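Local coordinates for foldase protein PrsA (Bacillus subtilis, PDB 4WO7) that assists the folding of secreted proteins after their export across the membrane and has peptidyl-prolyl cis-trans isomerase activity, at residues A[114-119]-A[165-170]; A[118-123]-A[180-185]; A[185-190]-A[206-211]. One frame throughout, in Å; residues are numbered along the deposited sequence.

Contact 1 (A[114-119]-A[165-170]); sequences EGLKGK and LGWFAK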
loop_
_atom_site.group_PDB
_atom_site.type_symbol
_atom_site.label_atom_id
_atom_site.label_comp_id
_atom_site.label_asym_id
_atom_site.label_seq_id
_atom_site.Cartn_x
_atom_site.Cartn_y
_atom_site.Cartn_z
ATOM N N GLU A 114 23.610 6.077 -20.668
ATOM C CA GLU A 114 23.555 4.665 -21.038
ATOM C C GLU A 114 22.346 4.051 -20.331
ATOM O O GLU A 114 22.348 3.866 -19.117
ATOM C CB GLU A 114 24.862 3.956 -20.684
ATOM C CG GLU A 114 25.135 3.841 -19.197
ATOM C CD GLU A 114 26.615 3.741 -18.870
ATOM O OE1 GLU A 114 27.441 3.692 -19.807
ATOM O OE2 GLU A 114 26.953 3.711 -17.666
ATOM N N GLY A 115 21.320 3.717 -21.098
ATOM C CA GLY A 115 20.049 3.300 -20.540
ATOM C C GLY A 115 19.007 4.117 -21.278
ATOM O O GLY A 115 17.821 3.794 -21.297
ATOM N N LEU A 116 19.478 5.214 -21.864
ATOM C CA LEU A 116 18.722 6.006 -22.825
ATOM C C LEU A 116 18.982 5.479 -24.257
ATOM O O LEU A 116 18.484 6.032 -25.239
ATOM C CB LEU A 116 19.103 7.490 -22.682
ATOM C CG LEU A 116 18.033 8.523 -22.292
ATOM C CD1 LEU A 116 17.118 8.050 -21.154
ATOM C CD2 LEU A 116 18.696 9.843 -21.894
ATOM N N LYS A 117 19.816 4.443 -24.356
ATOM C CA LYS A 117 20.169 3.803 -25.632
ATOM C C LYS A 117 18.993 3.147 -26.341
ATOM O O LYS A 117 18.302 2.285 -25.794
ATOM C CB LYS A 117 21.287 2.777 -25.421
ATOM C CG LYS A 117 21.902 2.215 -26.712
ATOM C CD LYS A 117 22.938 1.126 -26.407
ATOM C CE LYS A 117 23.493 0.454 -27.666
ATOM N NZ LYS A 117 24.292 1.389 -28.508
ATOM N N GLY A 118 18.799 3.566 -27.582
ATOM C CA GLY A 118 17.734 3.057 -28.416
ATOM C C GLY A 118 16.396 3.618 -27.990
ATOM O O GLY A 118 15.350 3.114 -28.394
ATOM N N LYS A 119 16.439 4.668 -27.173
ATOM C CA LYS A 119 15.240 5.320 -26.657
ATOM C C LYS A 119 14.939 6.685 -27.280
ATOM O O LYS A 119 15.838 7.374 -27.771
ATOM C CB LYS A 119 15.390 5.435 -25.140
ATOM C CG LYS A 119 14.681 4.352 -24.372
ATOM C CD LYS A 119 15.021 4.471 -22.872
ATOM C CE LYS A 119 14.117 3.588 -22.000
ATOM N NZ LYS A 119 14.635 3.470 -20.607
ATOM N N LEU A 165 5.360 12.130 -22.512
ATOM C CA LEU A 165 5.436 10.741 -22.061
ATOM C C LEU A 165 6.816 10.379 -21.507
ATOM O O LEU A 165 7.025 9.267 -21.020
ATOM C CB LEU A 165 5.092 9.800 -23.217
ATOM C CG LEU A 165 3.626 9.834 -23.640
ATOM C CD1 LEU A 165 3.460 9.183 -25.000
ATOM C CD2 LEU A 165 2.774 9.131 -22.598
ATOM N N GLY A 166 7.757 11.314 -21.577
ATOM C CA GLY A 166 9.117 11.024 -21.164
ATOM C C GLY A 166 9.771 10.059 -22.145
ATOM O O GLY A 166 9.291 9.886 -23.266
ATOM N N TRP A 167 10.868 9.431 -21.726
ATOM C CA TRP A 167 11.611 8.506 -22.584
ATOM C C TRP A 167 11.010 7.109 -22.579
ATOM O O TRP A 167 10.411 6.683 -21.592
ATOM C CB TRP A 167 13.072 8.411 -22.140
ATOM C CG TRP A 167 13.843 9.687 -22.299
ATOM C CD1 TRP A 167 13.964 10.696 -21.386
ATOM C CD2 TRP A 167 14.614 10.086 -23.440
ATOM N NE1 TRP A 167 14.753 11.702 -21.892
ATOM C CE2 TRP A 167 15.167 11.349 -23.152
ATOM C CE3 TRP A 167 14.887 9.501 -24.681
ATOM C CZ2 TRP A 167 15.978 12.035 -24.055
ATOM C CZ3 TRP A 167 15.693 10.184 -25.573
ATOM C CH2 TRP A 167 16.228 11.434 -25.256
ATOM N N PHE A 168 11.173 6.402 -23.693
ATOM C CA PHE A 168 10.714 5.023 -23.804
ATOM C C PHE A 168 11.351 4.360 -25.019
ATOM O O PHE A 168 11.638 5.031 -26.012
ATOM C CB PHE A 168 9.198 4.987 -23.933
ATOM C CG PHE A 168 8.698 5.670 -25.172
ATOM C CD1 PHE A 168 8.601 7.054 -25.235
ATOM C CD2 PHE A 168 8.334 4.925 -26.279
ATOM C CE1 PHE A 168 8.147 7.678 -26.387
ATOM C CE2 PHE A 168 7.879 5.544 -27.429
ATOM C CZ PHE A 168 7.786 6.918 -27.484
ATOM N N ALA A 169 11.562 3.047 -24.954
ATOM C CA ALA A 169 12.145 2.325 -26.080
ATOM C C ALA A 169 11.034 1.758 -26.959
ATOM O O ALA A 169 9.855 1.857 -26.620
ATOM C CB ALA A 169 13.060 1.221 -25.583
ATOM N N LYS A 170 11.415 1.155 -28.081
ATOM C CA LYS A 170 10.456 0.648 -29.063
ATOM C C LYS A 170 9.909 -0.717 -28.699
ATOM O O LYS A 170 8.796 -1.088 -29.070
ATOM C CB LYS A 170 11.120 0.556 -30.435
ATOM C CG LYS A 170 10.146 0.371 -31.583
ATOM C CD LYS A 170 10.830 0.502 -32.943
ATOM C CE LYS A 170 11.671 -0.718 -33.320
ATOM N NZ LYS A 170 12.231 -0.591 -34.702
#
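The CA atoms of Lys119 and Ala169 lie 4.3 Å apart, where the type II turn from Leu116 to Lys119 comes up to strand 164-169, an edge strand of its sheet within this chain. No hydrogen bond joins the two segments here; next to this pair, the backbones of Ile120 and Phe168 are hydrogen-bonded. The main side-chain contact is a CH-pi arrangement of Leu116 and Trp167, whose side chains cross at about a right angle. Leu116 CG stands 3.9 Å above the indole plane, over its centre. From there Leu116 CD1 reaches over the five-membered ring, 4.0 Å from its centroid and 16° off the normal, while Leu116 CD2 lies 4.0 Å from Trp167 CE2. With CG anti to its carbonyl carbon (chi1 -65°), Trp167 sets this atom 3.8 Å from Leu116 CD1. Backbone meets the indole at its edge: Lys119 O is 3.6 Å from Trp167 CZ3, and Lys119 C lies in the ring plane. Lys119 also runs its methylene chain alongside the strand, with its CG 3.4 Å from Ala169 N and close to Ala169 CB. Met215 touches both Leu116 and Trp167, and Trp167 NE1 makes a weak hydrogen bond to Glu222 of helix 216-228. An alanine in place of Trp167 would probably leave Leu116 without the aromatic surface it lies against and Glu222 without this weak donor. With nonpolar contacts and a carbonyl at a ring edge in place of cross-segment hydrogen bonds, the contact between the two segments probably rests mainly on dispersion and shape.

Contact 2 (A[118-123]-A[180-185]); sequences GKIRAS and KAAFKL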
loop_
_atom_site.group_PDB
_atom_site.type_symbol
_atom_site.label_atom_id
_atom_site.label_comp_id
_atom_site.label_asym_id
_atom_site.label_seq_id
_atom_site.Cartn_x
_atom_site.Cartn_y
_atom_site.Cartn_z
ATOM N N GLY A 118 18.799 3.566 -27.582
ATOM C CA GLY A 118 17.734 3.057 -28.416
ATOM C C GLY A 118 16.396 3.618 -27.990
ATOM O O GLY A 118 15.350 3.114 -28.394
ATOM N N LYS A 119 16.439 4.668 -27.173
ATOM C CA LYS A 119 15.240 5.320 -26.657
ATOM C C LYS A 119 14.939 6.685 -27.280
ATOM O O LYS A 119 15.838 7.374 -27.771
ATOM C CB LYS A 119 15.390 5.435 -25.140
ATOM C CG LYS A 119 14.681 4.352 -24.372
ATOM C CD LYS A 119 15.021 4.471 -22.872
ATOM C CE LYS A 119 14.117 3.588 -22.000
ATOM N NZ LYS A 119 14.635 3.470 -20.607
ATOM N N ILE A 120 13.659 7.056 -27.262
ATOM C CA ILE A 120 13.207 8.354 -27.765
ATOM C C ILE A 120 12.237 8.976 -26.767
ATOM O O ILE A 120 11.669 8.279 -25.924
ATOM C CB ILE A 120 12.500 8.249 -29.150
ATOM C CG1 ILE A 120 11.163 7.497 -29.053
ATOM C CG2 ILE A 120 13.442 7.680 -30.213
ATOM C CD1 ILE A 120 10.193 7.811 -30.179
ATOM N N ARG A 121 12.077 10.288 -26.859
ATOM C CA ARG A 121 11.101 11.020 -26.061
ATOM C C ARG A 121 9.968 11.536 -26.952
ATOM O O ARG A 121 10.219 12.001 -28.063
ATOM C CB ARG A 121 11.804 12.150 -25.316
ATOM C CG ARG A 121 10.993 12.775 -24.216
ATOM C CD ARG A 121 11.674 14.015 -23.688
ATOM N NE ARG A 121 10.876 14.666 -22.656
ATOM C CZ ARG A 121 11.034 14.504 -21.346
ATOM N NH1 ARG A 121 11.956 13.682 -20.860
ATOM N NH2 ARG A 121 10.241 15.160 -20.512
ATOM N N ALA A 122 8.729 11.463 -26.463
ATOM C CA ALA A 122 7.566 11.873 -27.255
ATOM C C ALA A 122 6.376 12.342 -26.411
ATOM O O ALA A 122 6.218 11.950 -25.256
ATOM C CB ALA A 122 7.131 10.730 -28.152
ATOM N N SER A 123 5.551 13.199 -27.008
ATOM C CA SER A 123 4.271 13.597 -26.428
ATOM C C SER A 123 3.121 13.015 -27.237
ATOM O O SER A 123 3.290 12.706 -28.417
ATOM C CB SER A 123 4.141 15.117 -26.381
ATOM O OG SER A 123 5.219 15.703 -25.684
ATOM N N LYS A 180 5.679 1.735 -32.267
ATOM C CA LYS A 180 6.130 1.485 -33.628
ATOM C C LYS A 180 5.904 2.750 -34.444
ATOM O O LYS A 180 6.782 3.198 -35.182
ATOM C CB LYS A 180 5.366 0.307 -34.225
ATOM C CG LYS A 180 5.885 -1.041 -33.759
ATOM C CD LYS A 180 5.104 -2.189 -34.368
ATOM C CE LYS A 180 5.705 -3.526 -33.981
ATOM N NZ LYS A 180 4.931 -4.656 -34.556
ATOM N N ALA A 181 4.716 3.323 -34.286
ATOM C CA ALA A 181 4.347 4.562 -34.959
ATOM C C ALA A 181 5.182 5.743 -34.480
ATOM O O ALA A 181 5.518 6.631 -35.263
ATOM C CB ALA A 181 2.872 4.850 -34.737
ATOM N N ALA A 182 5.514 5.754 -33.195
ATOM C CA ALA A 182 6.254 6.870 -32.624
ATOM C C ALA A 182 7.684 6.811 -33.132
ATOM O O ALA A 182 8.274 7.835 -33.477
ATOM C CB ALA A 182 6.217 6.833 -31.104
ATOM N N PHE A 183 8.244 5.606 -33.155
ATOM C CA PHE A 183 9.619 5.415 -33.585
ATOM C C PHE A 183 9.789 5.609 -35.085
ATOM O O PHE A 183 10.895 5.860 -35.552
ATOM C CB PHE A 183 10.099 4.034 -33.163
ATOM C CG PHE A 183 10.757 4.024 -31.824
ATOM C CD1 PHE A 183 10.016 3.886 -30.664
ATOM C CD2 PHE A 183 12.123 4.185 -31.725
ATOM C CE1 PHE A 183 10.634 3.892 -29.432
ATOM C CE2 PHE A 183 12.744 4.192 -30.503
ATOM C CZ PHE A 183 12.003 4.043 -29.352
ATOM N N LYS A 184 8.696 5.485 -35.832
ATOM C CA LYS A 184 8.704 5.758 -37.268
ATOM C C LYS A 184 8.816 7.250 -37.572
ATOM O O LYS A 184 9.078 7.641 -38.711
ATOM C CB LYS A 184 7.454 5.181 -37.938
ATOM C CG LYS A 184 7.541 3.707 -38.279
ATOM C CD LYS A 184 6.160 3.109 -38.497
ATOM C CE LYS A 184 5.538 3.556 -39.819
ATOM N NZ LYS A 184 6.150 2.984 -41.047
ATOM N N LEU A 185 8.632 8.083 -36.553
ATOM C CA LEU A 185 8.588 9.527 -36.759
ATOM C C LEU A 185 9.989 10.127 -36.832
ATOM O O LEU A 185 10.972 9.498 -36.434
ATOM C CB LEU A 185 7.797 10.204 -35.636
ATOM C CG LEU A 185 6.285 9.981 -35.634
ATOM C CD1 LEU A 185 5.689 10.488 -34.333
ATOM C CD2 LEU A 185 5.632 10.672 -36.824
#
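Ile120 and Phe183 meet in a CH-pi contact, the aliphatic branches of the strand residue lying over one face of the phenyl ring. Ile120 CG1 is 3.8 Å from the ring centroid, 21° off the normal, and is displaced toward the rim. On that side it comes within 3.6 Å of Phe183 CZ. The second branch spreads the contact across the ring, with Ile120 CG2 3.6 Å from Phe183 CE2. A chi1 of 67° sets CG1 of Ile120 between its own backbone N and carbonyl carbon, and it is this atom that lies over the ring; the two side chains cross obliquely.

Aliphatic packing extends the contact to Ala182, where Ile120 CD1 lies 4.2 Å from Ala182 CB. The same methyl also meets backbone, 3.8 Å from Ala182 O, and that carbonyl oxygen accepts a backbone hydrogen bond from Leu185 N. The setting is the four-stranded antiparallel sheet of a parvulin-type (PpiC) domain: strand 119-127 is an inner strand, and helix 176-183, which follows strand 164-169, packs on one face of it. Phe168 belongs to the same buried layer, touching Ile120, Ala122 and Ala182, while Ile120 also meets Lys205 of strand 200-207.

Backbone is met at the rim of the phenyl ring. Gly118 O lies near the ring plane, 3.5 Å from Phe183 CE2, an approach consistent with a weakly positive C-H edge facing a carbonyl oxygen. Lys119 CA is likewise near the plane, 4.4 Å from Phe183 CZ, and Lys170 flanks the same aromatic side chain from the loop after strand 164-169.

Contact 3 (A[185-190]-A[206-211]); sequences LKTGEV and TEERGK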
loop_
_atom_site.group_PDB
_atom_site.type_symbol
_atom_site.label_atom_id
_atom_site.label_comp_id
_atom_site.label_asym_id
_atom_site.label_seq_id
_atom_site.Cartn_x
_atom_site.Cartn_y
_atom_site.Cartn_z
ATOM N N LEU A 185 8.632 8.083 -36.553
ATOM C CA LEU A 185 8.588 9.527 -36.759
ATOM C C LEU A 185 9.989 10.127 -36.832
ATOM O O LEU A 185 10.972 9.498 -36.434
ATOM C CB LEU A 185 7.797 10.204 -35.636
ATOM C CG LEU A 185 6.285 9.981 -35.634
ATOM C CD1 LEU A 185 5.689 10.488 -34.333
ATOM C CD2 LEU A 185 5.632 10.672 -36.824
ATOM N N LYS A 186 10.063 11.355 -37.340
ATOM C CA LYS A 186 11.304 12.120 -37.354
ATOM C C LYS A 186 11.229 13.087 -36.179
ATOM O O LYS A 186 10.139 13.356 -35.678
ATOM C CB LYS A 186 11.459 12.869 -38.685
ATOM C CG LYS A 186 12.888 13.152 -39.124
ATOM C CD LYS A 186 13.181 12.513 -40.484
ATOM C CE LYS A 186 14.577 12.855 -40.993
ATOM N NZ LYS A 186 14.888 12.188 -42.291
ATOM N N THR A 187 12.363 13.623 -35.744
ATOM C CA THR A 187 12.357 14.517 -34.586
ATOM C C THR A 187 11.679 15.845 -34.885
ATOM O O THR A 187 12.048 16.550 -35.826
ATOM C CB THR A 187 13.772 14.786 -34.062
ATOM O OG1 THR A 187 14.370 13.552 -33.656
ATOM C CG2 THR A 187 13.717 15.720 -32.861
ATOM N N GLY A 188 10.679 16.169 -34.072
ATOM C CA GLY A 188 9.919 17.390 -34.235
ATOM C C GLY A 188 8.643 17.113 -34.995
ATOM O O GLY A 188 7.702 17.902 -34.946
ATOM N N GLU A 189 8.607 15.984 -35.697
ATOM C CA GLU A 189 7.467 15.653 -36.541
ATOM C C GLU A 189 6.269 15.177 -35.724
ATOM O O GLU A 189 6.421 14.484 -34.718
ATOM C CB GLU A 189 7.831 14.590 -37.574
ATOM C CG GLU A 189 6.760 14.431 -38.639
ATOM C CD GLU A 189 7.057 13.306 -39.602
ATOM O OE1 GLU A 189 8.143 12.696 -39.496
ATOM O OE2 GLU A 189 6.204 13.037 -40.474
ATOM N N VAL A 190 5.079 15.562 -36.176
ATOM C CA VAL A 190 3.832 15.160 -35.544
ATOM C C VAL A 190 3.091 14.205 -36.471
ATOM O O VAL A 190 3.079 14.385 -37.688
ATOM C CB VAL A 190 2.937 16.372 -35.205
ATOM C CG1 VAL A 190 2.693 17.225 -36.439
ATOM C CG2 VAL A 190 1.621 15.914 -34.566
ATOM N N THR A 206 9.768 14.157 -29.741
ATOM C CA THR A 206 10.373 15.394 -29.263
ATOM C C THR A 206 11.855 15.475 -29.555
ATOM O O THR A 206 12.352 16.515 -29.982
ATOM C CB THR A 206 10.236 15.555 -27.741
ATOM O OG1 THR A 206 10.816 14.419 -27.097
ATOM C CG2 THR A 206 8.792 15.678 -27.325
ATOM N N GLU A 207 12.557 14.366 -29.382
ATOM C CA GLU A 207 13.996 14.395 -29.557
ATOM C C GLU A 207 14.568 13.006 -29.744
ATOM O O GLU A 207 14.059 12.027 -29.188
ATOM C CB GLU A 207 14.671 15.107 -28.372
ATOM C CG GLU A 207 14.439 14.516 -26.972
ATOM C CD GLU A 207 15.437 15.051 -25.943
ATOM O OE1 GLU A 207 16.593 15.347 -26.321
ATOM O OE2 GLU A 207 15.067 15.184 -24.753
ATOM N N GLU A 208 15.640 12.941 -30.527
ATOM C CA GLU A 208 16.463 11.756 -30.565
ATOM C C GLU A 208 17.465 11.887 -29.446
ATOM O O GLU A 208 17.670 12.953 -28.862
ATOM C CB GLU A 208 17.192 11.562 -31.892
ATOM C CG GLU A 208 16.352 11.042 -33.024
ATOM C CD GLU A 208 17.163 10.909 -34.288
ATOM O OE1 GLU A 208 18.355 11.282 -34.258
ATOM O OE2 GLU A 208 16.624 10.427 -35.303
ATOM N N ARG A 209 18.054 10.751 -29.152
ATOM C CA ARG A 209 18.954 10.563 -28.042
ATOM C C ARG A 209 20.402 11.057 -28.090
ATOM O O ARG A 209 20.975 11.312 -27.052
ATOM C CB ARG A 209 18.990 9.071 -27.798
ATOM C CG ARG A 209 19.574 8.690 -26.514
ATOM C CD ARG A 209 20.808 7.903 -26.762
ATOM N NE ARG A 209 21.637 7.957 -25.581
ATOM C CZ ARG A 209 22.333 6.934 -25.111
ATOM N NH1 ARG A 209 22.323 5.757 -25.717
ATOM N NH2 ARG A 209 23.035 7.103 -24.022
ATOM N N GLY A 210 20.996 11.175 -29.267
ATOM C CA GLY A 210 22.438 11.014 -29.409
ATOM C C GLY A 210 23.422 11.206 -28.248
ATOM O O GLY A 210 23.491 10.400 -27.319
ATOM N N LYS A 211 24.211 12.271 -28.341
ATOM C CA LYS A 211 25.530 12.342 -27.698
ATOM C C LYS A 211 25.666 12.821 -26.241
ATOM O O LYS A 211 24.997 13.754 -25.822
ATOM C CB LYS A 211 26.398 13.235 -28.581
ATOM C CG LYS A 211 27.626 12.547 -29.119
ATOM C CD LYS A 211 28.359 13.422 -30.113
ATOM C CE LYS A 211 28.550 12.700 -31.436
ATOM N NZ LYS A 211 29.422 13.470 -32.359
#
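The backbone bond from Glu189 N to Lys186 O, 3.0 Å long, closes the type II turn that presents Thr187 to Thr206, Glu207 and Glu208. A second bond ties the same two turn residues together: Lys186 N donates to Glu189 OE1 over 3.2 Å with an N-H...O angle of 150°, meeting the carboxylate on its anti side and 26° out of its plane. Gly188 occupies the third position of the turn, where its backbone angles would jam a side chain against the preceding carbonyl oxygen.

Thr187 carries the contact with both of its branches. Its methyl CG2, anti to the backbone N, reaches the strand backbone and lies 3.3 Å from Thr206 O and 3.6 Å from Glu207 CA. The hydroxyl branch is turned to the next residue along, with Thr187 OG1 3.3 Å from Glu208 CG and 3.4 Å from Glu208 N. The Glu208 chain is extended beyond CG, and it is the methylene CG that packs most closely on the hydroxyl oxygen. The bond from CA to CB of Thr206 points away from the turn, and its OG1 is hydrogen-bonded to Arg121 O of the adjoining strand 119-127.

This is a small surface contact. Gly188 and Glu189 are also joined to Lys205 by backbone hydrogen bonds. The contact links the connection between helix 176-183 and strand 194-195 to strand 200-207 and the residues that follow it, strand 200-207 being an inner strand of the sheet lying between strands 119-127 and 194-195.

All three contacts lie within the PPIC-type isomerase domain, essential for activity together with its flanking domains, and reach the same four-stranded antiparallel sheet. Contacts 1 and 2 share Gly118 and Lys119 (centres about 9 Å apart), contacts 2 and 3 share Leu185 (about 7 Å between centres), and the centres of contacts 1 and 3 are about 12 Å apart. Along the chain, contacts 1 and 2 start from the same region, and contact 3 opens after both have closed. Strand 119-127 pairs with 164-169 on one side and 200-207 on the other, so the contacts tie a helix and two turns to neighbouring strands. Arg209 of contact 3 packs against Leu116 and Lys117 of contact 1.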